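Local coordinates for leucyl-trna synthetase (Plasmodium falciparum, PDB 5FOC), which probably charges leucine tRNA with leucine as a cytosolic class I synthetase, this fragment being its editing domain, which probably deacylates wrongly charged tRNA, at residues A[242-247]-A[318-323]. The protein carries 2 engineered substitutions. Numbering follows the deposited sequence.
Sequences PMTTIK and SSYKDV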
# COMPACT_ATOMS: atom_id res chain seq x y z
N PRO A 242 2.17 -6.97 -8.64
CA PRO A 242 1.68 -5.98 -9.61
C PRO A 242 0.18 -6.10 -9.91
O PRO A 242 -0.32 -7.17 -10.17
CB PRO A 242 2.50 -6.27 -10.85
CG PRO A 242 2.69 -7.76 -10.79
CD PRO A 242 2.91 -8.06 -9.33
N MET A 243 -0.50 -4.94 -9.89
CA MET A 243 -1.92 -4.86 -10.26
C MET A 243 -2.05 -3.65 -11.16
O MET A 243 -1.97 -2.51 -10.70
CB MET A 243 -2.77 -4.77 -9.02
CG MET A 243 -4.28 -4.59 -9.28
SD MET A 243 -5.26 -4.36 -7.77
CE MET A 243 -6.09 -5.92 -7.57
N THR A 244 -2.18 -3.90 -12.47
CA THR A 244 -2.20 -2.82 -13.48
C THR A 244 -3.48 -2.03 -13.50
O THR A 244 -3.51 -0.99 -14.15
CB THR A 244 -1.95 -3.35 -14.90
OG1 THR A 244 -2.97 -4.31 -15.28
CG2 THR A 244 -0.58 -3.97 -14.96
N THR A 245 -4.51 -2.50 -12.80
CA THR A 245 -5.85 -1.82 -12.80
C THR A 245 -5.92 -0.76 -11.71
O THR A 245 -6.89 -0.03 -11.65
CB THR A 245 -6.96 -2.84 -12.52
OG1 THR A 245 -6.57 -3.63 -11.37
CG2 THR A 245 -7.15 -3.73 -13.70
N ILE A 246 -4.93 -0.67 -10.83
CA ILE A 246 -4.87 0.41 -9.84
C ILE A 246 -4.91 1.78 -10.57
O ILE A 246 -4.09 2.05 -11.43
CB ILE A 246 -3.62 0.31 -8.94
CG1 ILE A 246 -3.84 -0.86 -8.01
CG2 ILE A 246 -3.36 1.60 -8.19
CD1 ILE A 246 -2.57 -1.24 -7.28
N LYS A 247 -5.89 2.61 -10.21
CA LYS A 247 -6.04 3.92 -10.82
C LYS A 247 -5.23 4.97 -10.09
O LYS A 247 -5.39 5.17 -8.88
CB LYS A 247 -7.53 4.34 -10.80
CG LYS A 247 -8.44 3.47 -11.66
CD LYS A 247 -8.11 3.52 -13.16
CE LYS A 247 -8.89 2.49 -13.99
NZ LYS A 247 -8.41 1.09 -13.69
N SER A 318 -13.42 -13.38 -15.61
CA SER A 318 -12.46 -13.99 -16.52
C SER A 318 -11.01 -13.65 -16.24
O SER A 318 -10.15 -14.43 -16.62
CB SER A 318 -12.81 -13.63 -17.96
OG SER A 318 -14.08 -14.19 -18.22
N SER A 319 -10.77 -12.51 -15.60
CA SER A 319 -9.46 -12.00 -15.29
C SER A 319 -9.64 -10.79 -14.35
O SER A 319 -10.77 -10.30 -14.13
CB SER A 319 -8.71 -11.54 -16.54
OG SER A 319 -9.26 -10.29 -16.98
N TYR A 320 -8.52 -10.28 -13.83
CA TYR A 320 -8.57 -9.13 -12.93
C TYR A 320 -8.83 -7.85 -13.71
O TYR A 320 -9.06 -6.82 -13.10
CB TYR A 320 -7.36 -9.02 -12.00
CG TYR A 320 -6.11 -8.36 -12.56
CD1 TYR A 320 -5.09 -9.10 -13.18
CD2 TYR A 320 -5.89 -7.01 -12.34
CE1 TYR A 320 -3.95 -8.47 -13.66
CE2 TYR A 320 -4.77 -6.38 -12.80
CZ TYR A 320 -3.78 -7.11 -13.45
OH TYR A 320 -2.66 -6.43 -13.90
N LYS A 321 -8.76 -7.93 -15.03
CA LYS A 321 -9.10 -6.81 -15.91
C LYS A 321 -10.47 -6.94 -16.59
O LYS A 321 -10.81 -6.10 -17.44
CB LYS A 321 -8.00 -6.67 -16.96
CG LYS A 321 -6.64 -6.32 -16.35
CD LYS A 321 -5.47 -6.62 -17.28
CE LYS A 321 -5.15 -8.10 -17.28
NZ LYS A 321 -3.95 -8.35 -18.11
N ASP A 322 -11.27 -7.91 -16.17
CA ASP A 322 -12.67 -8.06 -16.62
C ASP A 322 -13.46 -6.77 -16.34
O ASP A 322 -13.47 -6.26 -15.23
CB ASP A 322 -13.28 -9.26 -15.88
CG ASP A 322 -14.57 -9.78 -16.48
OD1 ASP A 322 -15.44 -8.94 -16.86
OD2 ASP A 322 -14.74 -11.02 -16.56
N VAL A 323 -14.13 -6.23 -17.37
CA VAL A 323 -14.94 -5.01 -17.22
C VAL A 323 -16.07 -5.12 -16.21
O VAL A 323 -16.55 -4.09 -15.70
CB VAL A 323 -15.55 -4.55 -18.58
CG1 VAL A 323 -14.46 -4.19 -19.56
CG2 VAL A 323 -16.56 -5.55 -19.14
O HOH W 1 -0.51 -7.75 -13.17
O HOH W 2 -8.72 -5.28 -10.68
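Tyr320 reaches out of one beta turn and ends in a very short hydroxyl-hydroxyl hydrogen bond, 2.5 Å from its OH to Thr244 OG1 in another. Either oxygen could be the donor. The Thr244 backbone N also lies 2.9 Å from the same OH. Water 1 adds a further bond to Tyr320 OH, at 2.6 Å, and donates to Pro242 O. A chi1 of 83° puts Tyr320 CG between the backbone N and the carbonyl carbon. Lys321 CG lies over one face of the ring, 4.0 Å above its centre. Thr245 OG1 sits at the ring edge, 3.6 Å from Tyr320 CD2. The Thr245 methyl CG2 touches Tyr320 CE2 and Lys321 CG. A second water links Thr245 OG1 to Tyr320 O. The Met243 and Tyr320 side chains run in opposite directions, with Met243 CG 4.0 Å from Tyr320 CE2.

Both segments form type I turns, Met243 to Ile246 and Ser319 to Asp322. The second is braced by an ST turn, in which Ser319 OG accepts from Lys321 N. The contact joins two loops of the editing domain, one after strand 238-242 and one before helix 325-339. Helix 263-274 packs against Met243 and Tyr320, and its Asp271 accepts from Tyr320 N. Hydrogen bonds from Thr244 OG1 and water 1 both hold the buried Tyr320 OH, while apolar atoms pack round the ring.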